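Local coordinates for protein carbohydrate binding family 6 (Clostridium thermocellum, PDB 5A8C) that hydrolyses terminal alpha-L-arabinofuranosides as a family 43 glycoside hydrolase with a five-bladed beta-propeller fold, at residues D28-S33 with N284-K289; S54-A59 with Y297-C302; L160-V165 with F210-M215; A206-E211 with Y226-S231. One frame throughout, in Å; residues are numbered along the deposited sequence.

Interaction 1: D28-S33 with N284-K289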
# COMPACT_ATOMS: atom_id res chain seq x y z
N ASP A 28 16.49 2.54 -15.03
CA ASP A 28 16.80 3.80 -14.41
C ASP A 28 16.64 3.74 -12.91
O ASP A 28 15.85 2.95 -12.36
CB ASP A 28 15.80 4.83 -14.90
CG ASP A 28 15.87 5.03 -16.36
OD1 ASP A 28 16.88 4.72 -17.00
OD2 ASP A 28 14.88 5.46 -16.98
N TYR A 29 17.35 4.63 -12.21
CA TYR A 29 17.10 4.90 -10.81
C TYR A 29 17.34 6.38 -10.56
O TYR A 29 18.44 6.87 -10.84
CB TYR A 29 18.05 4.10 -9.95
CG TYR A 29 17.91 4.44 -8.48
CD1 TYR A 29 16.90 3.91 -7.70
CD2 TYR A 29 18.80 5.28 -7.84
CE1 TYR A 29 16.77 4.21 -6.37
CE2 TYR A 29 18.68 5.56 -6.50
CZ TYR A 29 17.67 5.02 -5.75
OH TYR A 29 17.55 5.26 -4.43
N PRO A 30 16.38 7.10 -10.02
CA PRO A 30 15.03 6.66 -9.67
C PRO A 30 14.17 6.41 -10.93
O PRO A 30 14.45 6.93 -12.00
CB PRO A 30 14.50 7.80 -8.84
CG PRO A 30 15.25 8.97 -9.30
CD PRO A 30 16.60 8.51 -9.66
N ILE A 31 13.12 5.60 -10.77
CA ILE A 31 12.29 5.26 -11.91
C ILE A 31 11.37 6.36 -12.37
O ILE A 31 10.97 6.39 -13.54
CB ILE A 31 11.50 3.93 -11.71
CG1 ILE A 31 10.44 4.03 -10.61
CG2 ILE A 31 12.44 2.76 -11.48
CD1 ILE A 31 9.56 2.81 -10.53
N PHE A 32 10.97 7.25 -11.46
CA PHE A 32 9.94 8.26 -11.75
C PHE A 32 10.14 9.46 -10.87
O PHE A 32 10.01 9.37 -9.64
CB PHE A 32 8.54 7.67 -11.52
CG PHE A 32 7.44 8.64 -11.82
CD1 PHE A 32 7.16 9.03 -13.13
CD2 PHE A 32 6.69 9.19 -10.80
CE1 PHE A 32 6.15 9.93 -13.39
CE2 PHE A 32 5.68 10.08 -11.07
CZ PHE A 32 5.39 10.45 -12.37
N SER A 33 10.43 10.59 -11.47
CA SER A 33 10.71 11.81 -10.69
C SER A 33 9.84 12.99 -11.06
O SER A 33 10.05 14.07 -10.52
CB SER A 33 12.18 12.23 -10.80
OG SER A 33 12.47 12.47 -12.14
N ASN A 284 11.42 5.98 -1.25
CA ASN A 284 12.47 6.65 -0.51
C ASN A 284 12.40 8.13 -0.83
O ASN A 284 11.35 8.63 -1.25
CB ASN A 284 13.86 6.00 -0.71
CG ASN A 284 14.49 6.24 -2.06
OD1 ASN A 284 13.88 6.85 -2.93
ND2 ASN A 284 15.70 5.75 -2.21
N ARG A 285 13.47 8.85 -0.52
CA ARG A 285 13.51 10.32 -0.68
C ARG A 285 14.72 10.77 -1.49
O ARG A 285 15.25 11.84 -1.27
CB ARG A 285 13.40 10.98 0.69
CG ARG A 285 12.03 10.74 1.33
CD ARG A 285 12.07 10.72 2.86
NE ARG A 285 10.76 10.90 3.44
CZ ARG A 285 9.95 9.95 3.93
NH1 ARG A 285 10.25 8.65 3.87
NH2 ARG A 285 8.84 10.32 4.51
N THR A 286 15.14 9.93 -2.47
CA THR A 286 16.31 10.24 -3.25
C THR A 286 16.10 11.42 -4.18
O THR A 286 17.05 12.20 -4.43
CB THR A 286 16.85 9.03 -3.96
OG1 THR A 286 18.24 9.26 -4.27
CG2 THR A 286 16.10 8.67 -5.16
N VAL A 287 14.93 11.59 -4.78
CA VAL A 287 14.68 12.74 -5.64
C VAL A 287 14.79 14.03 -4.89
O VAL A 287 15.48 14.98 -5.31
CB VAL A 287 13.35 12.59 -6.41
CG1 VAL A 287 13.04 13.86 -7.23
CG2 VAL A 287 13.33 11.34 -7.28
N ALA A 288 14.11 14.08 -3.75
CA ALA A 288 14.23 15.27 -2.89
C ALA A 288 15.67 15.51 -2.48
O ALA A 288 16.15 16.65 -2.51
CB ALA A 288 13.34 15.09 -1.68
N LYS A 289 16.41 14.46 -2.10
CA LYS A 289 17.80 14.64 -1.70
C LYS A 289 18.62 15.24 -2.83
O LYS A 289 19.38 16.21 -2.62
CB LYS A 289 18.40 13.29 -1.31
CG LYS A 289 19.86 13.39 -0.90
CD LYS A 289 20.43 12.09 -0.44
CE LYS A 289 21.92 12.13 -0.12
NZ LYS A 289 22.79 12.37 -1.29
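Tyr29 meets Asn284 tip to tip, the phenol of one at the end of the amide of the other. In the tyrosine CG is anti to the backbone N (chi1 175°), and the far end of the ring comes near the second segment, where Asn284 ND2 donates to Tyr29 OH over 2.9 Å. The oxygen lies in the amide plane of Asn284, while ring and amide planes are turned 68° apart. ND2 also donates to the carbonyl of Pro260, so both amide protons can be used. The methyl of Thr286 comes up to the same hydroxyl, CG2 lying 3.8 Å from Tyr29 OH; its own hydroxyl is turned to Asp261 and Gln290. Pro30, which follows a cis peptide bond, packs its ring against the start of helix 286-291, a short helix on the connection between strands 277-284 and 300-306 of one propeller blade. Arg285 is the N-cap residue there, and Asn284 OD1 takes a weak bond from Thr286 N. Pro30 CG packs on Val287 CG2 at 3.7 Å, and Pro30 CB sits 4.1 Å from Thr286 CG2. Farther along, Phe32 turns away to Thr37 and Ile74, but Ser33 faces the helix again. Its CB rests against both branches of Val287, 3.8 Å from CG2 and 4.0 Å from CG1, and the valine also touches Phe36.

Interaction 2: S54-A59 with Y297-C302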
# COMPACT_ATOMS: atom_id res chain seq x y z
N SER A 54 0.30 7.22 -3.38
CA SER A 54 0.00 8.53 -2.82
C SER A 54 0.74 9.60 -3.62
O SER A 54 1.96 9.46 -3.80
CB SER A 54 0.56 8.60 -1.39
OG SER A 54 -0.11 7.73 -0.51
N HIS A 55 0.05 10.62 -4.10
CA HIS A 55 0.74 11.76 -4.72
C HIS A 55 1.12 12.77 -3.64
O HIS A 55 0.25 13.41 -3.05
CB HIS A 55 -0.14 12.40 -5.73
CG HIS A 55 0.41 13.69 -6.30
ND1 HIS A 55 1.71 14.07 -6.56
CD2 HIS A 55 -0.35 14.75 -6.64
CE1 HIS A 55 1.70 15.32 -7.03
NE2 HIS A 55 0.46 15.74 -7.10
N ASP A 56 2.40 12.81 -3.27
CA ASP A 56 2.92 13.82 -2.37
C ASP A 56 2.95 15.15 -3.11
O ASP A 56 3.78 15.33 -4.00
CB ASP A 56 4.35 13.48 -1.88
CG ASP A 56 4.45 12.55 -0.70
OD1 ASP A 56 3.48 12.40 0.09
OD2 ASP A 56 5.58 12.01 -0.53
N SER A 57 2.07 16.07 -2.76
CA SER A 57 2.05 17.37 -3.43
C SER A 57 3.37 18.11 -3.22
O SER A 57 4.03 17.96 -2.19
CB SER A 57 0.95 18.24 -2.88
OG SER A 57 -0.32 17.61 -3.06
N ASP A 58 3.79 18.90 -4.20
CA ASP A 58 4.95 19.73 -4.00
C ASP A 58 4.82 20.50 -2.69
O ASP A 58 3.76 21.05 -2.38
CB ASP A 58 5.10 20.67 -5.18
CG ASP A 58 5.41 19.94 -6.48
OD1 ASP A 58 5.84 18.78 -6.48
OD2 ASP A 58 5.18 20.59 -7.55
N ALA A 59 5.90 20.58 -1.95
CA ALA A 59 5.89 21.19 -0.62
C ALA A 59 5.39 22.62 -0.62
O ALA A 59 5.72 23.36 -1.55
CB ALA A 59 7.26 21.12 0.02
N TYR A 297 7.90 15.05 3.25
CA TYR A 297 6.65 14.80 2.51
C TYR A 297 6.89 14.88 1.00
O TYR A 297 5.96 15.25 0.26
CB TYR A 297 5.55 15.77 2.91
CG TYR A 297 5.26 15.75 4.40
CD1 TYR A 297 4.67 14.66 5.00
CD2 TYR A 297 5.61 16.82 5.19
CE1 TYR A 297 4.39 14.63 6.35
CE2 TYR A 297 5.36 16.80 6.57
CZ TYR A 297 4.80 15.69 7.12
OH TYR A 297 4.57 15.64 8.50
N GLN A 298 8.10 14.55 0.54
CA GLN A 298 8.41 14.56 -0.89
C GLN A 298 9.17 13.30 -1.21
O GLN A 298 10.39 13.29 -1.38
CB GLN A 298 9.14 15.83 -1.31
CG GLN A 298 8.19 17.04 -1.29
CD GLN A 298 8.81 18.35 -1.72
OE1 GLN A 298 8.24 19.05 -2.56
NE2 GLN A 298 9.89 18.74 -1.07
N ARG A 299 8.43 12.19 -1.32
CA ARG A 299 8.95 10.85 -1.52
C ARG A 299 8.98 10.50 -3.02
O ARG A 299 8.39 11.19 -3.84
CB ARG A 299 8.12 9.86 -0.72
CG ARG A 299 8.28 10.05 0.79
CD ARG A 299 7.20 9.39 1.60
NE ARG A 299 5.97 10.17 1.60
CZ ARG A 299 4.89 9.79 2.27
NH1 ARG A 299 4.94 8.79 3.13
NH2 ARG A 299 3.74 10.39 2.06
N ASN A 300 9.63 9.38 -3.33
CA ASN A 300 9.55 8.82 -4.69
C ASN A 300 9.48 7.31 -4.62
O ASN A 300 10.14 6.66 -3.79
CB ASN A 300 10.71 9.28 -5.58
CG ASN A 300 12.06 8.89 -5.00
OD1 ASN A 300 12.67 9.61 -4.22
ND2 ASN A 300 12.53 7.70 -5.39
N VAL A 301 8.74 6.74 -5.56
CA VAL A 301 8.61 5.29 -5.67
C VAL A 301 9.93 4.64 -6.05
O VAL A 301 10.75 5.18 -6.80
CB VAL A 301 7.48 4.95 -6.64
CG1 VAL A 301 7.77 5.43 -8.06
CG2 VAL A 301 7.11 3.49 -6.65
N CYS A 302 10.11 3.39 -5.61
CA CYS A 302 11.22 2.51 -5.87
C CYS A 302 10.72 1.09 -6.15
O CYS A 302 9.64 0.73 -5.70
CB CYS A 302 12.21 2.48 -4.70
SG CYS A 302 13.02 4.02 -4.27
O HOH W 1 3.74 16.85 0.27
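Arg299 grips the carboxylate of Asp56 side-on, with two nitrogens on two oxygens. NH2 donates to Asp56 OD1 over 2.8 Å in a nearly straight bond (174°), and NE reaches Asp56 OD2, also at 2.8 Å. Both bonds fall on the syn lone pairs, and the carboxylate and guanidinium planes lie only 13° apart. OD2 takes a second bond, the carboxylate's third, on its anti lone pair, from the backbone N of Arg299 at 3.0 Å, so one arginine holds the acid through both main chain and side chain. The bend at chi3 (-78°) turns NE back toward that acid. Fixed in this way, the guanidinium uses NH1 for Asn266 and for O3 of a bound TRS molecule, which places Asp56 as a second-shell residue of the pocket.

At the far end Gln298 OE1 accepts from Ala59 N at 2.9 Å, the donor standing above the carbonyl plane, and Ala59 CB packs 3.6 Å from Gln298 CD. Between these two sites a water donates to both Ser57 O and Tyr297 O, joining two carbonyls. Asp56 CB lies 3.2 Å from Tyr297 O.

Strand 36-45 runs close to both segments: Phe36 touches Asp56, Asp58 and Gln298, and Thr37 pairs with the backbone of Arg299. The contact thus joins the end of strand 48-56, in the first blade, to the approach to strand 300-306, in the last.

Interaction 3: L160-V165 with F210-M215. With TRS (2-amino-2-hydroxymethyl-propane-1,3-diol), chain C.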
# COMPACT_ATOMS: atom_id res chain seq x y z
N LEU A 160 -7.22 4.60 11.54
CA LEU A 160 -8.12 3.82 10.70
C LEU A 160 -7.79 4.15 9.23
O LEU A 160 -8.43 4.99 8.59
CB LEU A 160 -9.55 4.04 11.10
CG LEU A 160 -10.51 2.99 10.58
CD1 LEU A 160 -10.31 1.72 11.33
CD2 LEU A 160 -11.92 3.42 10.99
N PHE A 161 -6.75 3.49 8.72
CA PHE A 161 -6.22 3.84 7.42
C PHE A 161 -5.45 2.69 6.81
O PHE A 161 -5.39 1.56 7.35
CB PHE A 161 -5.46 5.18 7.48
CG PHE A 161 -4.15 5.22 8.21
CD1 PHE A 161 -3.45 4.09 8.69
CD2 PHE A 161 -3.53 6.45 8.36
CE1 PHE A 161 -2.23 4.19 9.28
CE2 PHE A 161 -2.28 6.55 8.96
CZ PHE A 161 -1.61 5.42 9.38
N ASP A 162 -4.79 2.99 5.68
CA ASP A 162 -3.80 2.12 5.05
C ASP A 162 -4.37 0.73 4.67
O ASP A 162 -3.85 -0.31 5.08
CB ASP A 162 -2.52 1.99 5.87
CG ASP A 162 -1.60 3.21 5.82
OD1 ASP A 162 -2.02 4.28 5.35
OD2 ASP A 162 -0.45 3.01 6.29
N PRO A 163 -5.42 0.71 3.85
CA PRO A 163 -6.00 -0.56 3.46
C PRO A 163 -5.06 -1.42 2.68
O PRO A 163 -4.28 -0.95 1.84
CB PRO A 163 -7.18 -0.16 2.59
CG PRO A 163 -6.77 1.18 2.02
CD PRO A 163 -6.05 1.84 3.14
N GLY A 164 -5.19 -2.73 2.85
CA GLY A 164 -4.56 -3.75 2.02
C GLY A 164 -5.56 -4.81 1.68
O GLY A 164 -6.02 -5.51 2.58
N VAL A 165 -6.02 -4.87 0.44
CA VAL A 165 -7.09 -5.78 0.04
C VAL A 165 -6.49 -6.97 -0.72
O VAL A 165 -5.53 -6.82 -1.47
CB VAL A 165 -8.17 -5.02 -0.75
CG1 VAL A 165 -9.29 -5.93 -1.22
CG2 VAL A 165 -8.73 -3.89 0.08
N PHE A 210 2.82 -0.73 12.88
CA PHE A 210 2.67 0.71 12.80
C PHE A 210 1.73 1.14 11.70
O PHE A 210 0.83 1.95 11.95
CB PHE A 210 4.07 1.36 12.65
CG PHE A 210 4.13 2.82 12.86
CD1 PHE A 210 3.90 3.39 14.12
CD2 PHE A 210 4.49 3.67 11.82
CE1 PHE A 210 4.05 4.76 14.33
CE2 PHE A 210 4.60 5.06 12.00
CZ PHE A 210 4.41 5.57 13.26
N GLU A 211 1.97 0.68 10.47
CA GLU A 211 1.04 1.06 9.39
C GLU A 211 1.32 0.10 8.20
O GLU A 211 2.07 -0.86 8.35
CB GLU A 211 1.15 2.56 9.04
CG GLU A 211 2.52 2.89 8.59
CD GLU A 211 2.91 4.43 8.64
OE1 GLU A 211 2.06 5.37 8.73
OE2 GLU A 211 4.12 4.62 8.36
N ALA A 212 0.66 0.36 7.07
CA ALA A 212 1.02 -0.34 5.82
C ALA A 212 0.66 -1.82 5.78
O ALA A 212 1.33 -2.58 5.07
CB ALA A 212 2.47 -0.10 5.40
N ALA A 213 -0.41 -2.24 6.45
CA ALA A 213 -0.82 -3.65 6.39
C ALA A 213 -0.94 -4.12 4.92
O ALA A 213 -1.55 -3.46 4.08
CB ALA A 213 -2.16 -3.84 7.08
N TYR A 214 -0.50 -5.36 4.69
CA TYR A 214 -0.49 -5.90 3.33
C TYR A 214 -0.60 -7.40 3.41
O TYR A 214 0.01 -8.04 4.28
CB TYR A 214 0.81 -5.48 2.60
CG TYR A 214 0.78 -5.69 1.12
CD1 TYR A 214 0.28 -4.72 0.29
CD2 TYR A 214 1.18 -6.89 0.58
CE1 TYR A 214 0.27 -4.92 -1.11
CE2 TYR A 214 1.16 -7.11 -0.81
CZ TYR A 214 0.66 -6.12 -1.60
OH TYR A 214 0.65 -6.31 -2.98
N MET A 215 -1.38 -7.99 2.51
CA MET A 215 -1.53 -9.44 2.42
C MET A 215 -1.26 -9.93 1.02
O MET A 215 -1.78 -9.36 0.05
CB MET A 215 -2.95 -9.81 2.84
CG MET A 215 -3.32 -11.29 2.71
SD MET A 215 -2.22 -12.44 3.54
CE MET A 215 -2.29 -11.82 5.24
C TRS C . 1.05 7.09 5.48
C1 TRS C . -0.09 7.15 6.49
C2 TRS C . 1.07 5.73 4.79
C3 TRS C . 0.96 8.25 4.46
N TRS C . 2.35 7.23 6.23
O1 TRS C . -1.32 6.92 5.79
O2 TRS C . 1.50 4.70 5.68
O3 TRS C . 2.08 8.37 3.63
O HOH W 2 -1.34 -0.88 3.50
O HOH W 3 -2.66 -0.79 7.70
O HOH W 4 -2.90 -6.39 -0.07
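Asp162 OD2 accepts from the backbone N of Ala212 at 3.0 Å, the direct hydrogen bond between the two segments. It uses the anti lone pair, and the bond is bent (138°).

Waters carry much of the rest. One donates to Asp162 O and accepts from Ala213 N; another lies within hydrogen-bonding distance of both Ala213 O (2.7 Å) and Asp162 O. Farther along, a third spans Val165 O and Met215 O. The neighbouring strands 164-167 and 212-218 are therefore joined here through water.

Packing is close at the start of the second segment. Glu211 CB sits 3.2 Å from Asp162 OD2, and Phe161 CZ lies 3.7 Å from Glu211 OE1, which approaches the ring obliquely, ring and carboxylate planes 36° apart. At Gly164, CA comes within 3.7 Å of Ala213 O.

Both acids reach a TRS molecule, probably from the crystallisation liquor. Asp162 takes TRS O1 on OD1 and TRS O2 on OD2, the latter at 2.7 Å, whereas Glu211 OE1 accepts from TRS N at 3.1 Å. Phe161 offers a ring face to TRS O1. The acid oxygens Asp162 OD2 and Glu211 OE1 stand 4.2 Å apart.

Asp39, Tyr66, His268 and Arg299 complete the polar surroundings of TRS. Such a group of acids at the axial pocket of a five-bladed propeller is characteristic of the family 43 active site.

Interaction 4: A206-E211 with Y226-S231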
# COMPACT_ATOMS: atom_id res chain seq x y z
N ALA A 206 0.44 -8.01 15.35
CA ALA A 206 1.78 -8.23 14.77
C ALA A 206 2.76 -7.40 15.57
O ALA A 206 2.48 -6.26 15.93
CB ALA A 206 1.85 -7.79 13.29
N PRO A 207 3.97 -7.93 15.82
CA PRO A 207 4.91 -7.22 16.65
C PRO A 207 5.22 -5.83 16.09
O PRO A 207 5.62 -5.67 14.93
CB PRO A 207 6.15 -8.12 16.62
CG PRO A 207 5.69 -9.44 16.27
CD PRO A 207 4.49 -9.26 15.42
N ARG A 208 5.07 -4.81 16.93
CA ARG A 208 5.48 -3.47 16.60
C ARG A 208 4.72 -2.89 15.39
O ARG A 208 5.24 -2.01 14.69
CB ARG A 208 7.01 -3.39 16.45
CG ARG A 208 7.71 -3.70 17.78
CD ARG A 208 9.18 -4.07 17.65
NE ARG A 208 9.37 -5.34 16.96
CZ ARG A 208 9.72 -5.45 15.68
NH1 ARG A 208 9.93 -4.38 14.91
NH2 ARG A 208 9.80 -6.66 15.18
N PHE A 209 3.53 -3.39 15.11
CA PHE A 209 2.79 -2.91 13.95
C PHE A 209 2.57 -1.40 14.01
O PHE A 209 2.10 -0.86 15.04
CB PHE A 209 1.40 -3.60 13.90
CG PHE A 209 0.54 -3.12 12.78
CD1 PHE A 209 0.80 -3.50 11.46
CD2 PHE A 209 -0.51 -2.26 13.01
CE1 PHE A 209 0.02 -3.04 10.41
CE2 PHE A 209 -1.31 -1.83 11.98
CZ PHE A 209 -1.03 -2.18 10.67
N PHE A 210 2.82 -0.73 12.88
CA PHE A 210 2.67 0.71 12.80
C PHE A 210 1.73 1.14 11.70
O PHE A 210 0.83 1.95 11.95
CB PHE A 210 4.07 1.36 12.65
CG PHE A 210 4.13 2.82 12.86
CD1 PHE A 210 3.90 3.39 14.12
CD2 PHE A 210 4.49 3.67 11.82
CE1 PHE A 210 4.05 4.76 14.33
CE2 PHE A 210 4.60 5.06 12.00
CZ PHE A 210 4.41 5.57 13.26
N GLU A 211 1.97 0.68 10.47
CA GLU A 211 1.04 1.06 9.39
C GLU A 211 1.32 0.10 8.20
O GLU A 211 2.07 -0.86 8.35
CB GLU A 211 1.15 2.56 9.04
CG GLU A 211 2.52 2.89 8.59
CD GLU A 211 2.91 4.43 8.64
OE1 GLU A 211 2.06 5.37 8.73
OE2 GLU A 211 4.12 4.62 8.36
N TYR A 226 4.03 -5.51 6.76
CA TYR A 226 3.64 -4.26 7.39
C TYR A 226 4.85 -3.41 7.66
O TYR A 226 6.00 -3.92 7.67
CB TYR A 226 2.88 -4.51 8.69
CG TYR A 226 3.67 -5.25 9.75
CD1 TYR A 226 3.81 -6.63 9.72
CD2 TYR A 226 4.28 -4.57 10.78
CE1 TYR A 226 4.51 -7.30 10.70
CE2 TYR A 226 4.99 -5.22 11.78
CZ TYR A 226 5.10 -6.60 11.75
OH TYR A 226 5.74 -7.31 12.75
N ALA A 227 4.64 -2.13 7.93
CA ALA A 227 5.68 -1.26 8.42
C ALA A 227 5.67 -1.27 9.95
O ALA A 227 4.61 -1.07 10.57
CB ALA A 227 5.51 0.15 7.89
N SER A 228 6.84 -1.48 10.52
CA SER A 228 6.98 -1.50 12.00
C SER A 228 7.16 -0.09 12.52
O SER A 228 7.37 0.88 11.80
CB SER A 228 8.08 -2.43 12.43
OG SER A 228 9.32 -1.98 11.96
N ASP A 229 7.04 0.00 13.87
CA ASP A 229 7.13 1.28 14.54
C ASP A 229 8.61 1.73 14.68
O ASP A 229 9.50 1.15 14.11
CB ASP A 229 6.33 1.21 15.81
CG ASP A 229 6.90 0.28 16.87
OD1 ASP A 229 8.12 0.01 16.86
OD2 ASP A 229 6.08 -0.18 17.72
N PHE A 230 8.79 2.80 15.43
CA PHE A 230 10.10 3.42 15.63
C PHE A 230 10.72 3.04 16.99
O PHE A 230 11.59 3.71 17.50
CB PHE A 230 10.00 4.92 15.39
CG PHE A 230 9.79 5.28 13.90
CD1 PHE A 230 8.55 5.18 13.32
CD2 PHE A 230 10.86 5.63 13.10
CE1 PHE A 230 8.36 5.48 11.97
CE2 PHE A 230 10.67 5.92 11.75
CZ PHE A 230 9.42 5.86 11.18
N SER A 231 10.21 1.96 17.60
CA SER A 231 10.60 1.60 18.97
C SER A 231 11.93 0.91 19.15
O SER A 231 12.42 0.81 20.27
CB SER A 231 9.52 0.73 19.57
OG SER A 231 9.54 -0.57 19.02
O HOH W 5 9.85 -1.68 15.28
O HOH W 6 3.37 -0.03 17.40
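Phe209 and Ser228 form a non-hydrogen-bonded antiparallel pair, Glu211 and Ala227 a hydrogen-bonded one, and between them a classic beta bulge sets Phe210 and Glu211 both opposite Ala227. Ala227 O consequently accepts twice, from Phe210 N at 2.9 Å and from Glu211 N at 3.2 Å, while Ala227 N returns a bond to Glu211 O.

Just before the strand, a type II turn from Ala206 to Phe209 closes over Tyr226. The tyrosine hydroxyl donates to Pro207 O at 2.7 Å, in the carbonyl plane and on a lone pair. Ala206 CB lies over one face of the same ring, a CH-pi contact 4.1 Å from the centroid. Phe209 CD1 touches Tyr226 CB at 3.6 Å, with the two rings oblique to each other.

Phe210, its CG anti to the backbone N (chi1 -167°), lies toward Asp229 and Phe230, and Phe230 presents an edge to the face of its ring in a T-shaped pair with planes at 77°. Asp229 N bonds Arg208 O at 2.8 Å. The aspartate's OD1 accepts from both N and OG of Ser231, the first making an Asx turn, and a water that accepts from Arg208 NH1 lies within hydrogen-bonding distance of Asp229 OD1. The arginine itself forms a salt bridge to Glu238, which also accepts from Ser228 OG.

Strand 209-210 pairs with the end of strand 221-228 before the chain turns a corner at Glu211; the other neighbour of strand 221-228 is strand 237-242. Met240 of that strand touches Ala206 and Pro207, Tyr251 of strand 250-256 meets Arg208 and Tyr226, and Ile185 of the preceding sheet packs against Phe209.

In the fold
Interactions 1 and 2 adjoin, their centres 10 Å apart, and meet where Asn284 pairs with Asn300; their segments alternate along the chain. Together they bring the loop before strand 36-45 and the end of strand 48-56 against the last sheet, so first and last blades meet. Interactions 3 and 4 both fall in the sequence between those distant ends. Centred 11 Å apart, they share Phe210 and Glu211 and reach the sheet of strands 212-218 and 221-228, interaction 3 near the axis and interaction 4 farther out. Interactions 2 and 3 have centres about 19 Å apart, yet Arg299 from one and Asp162 and Glu211 from the other converge on the same TRS-occupied pocket, probably the substrate site.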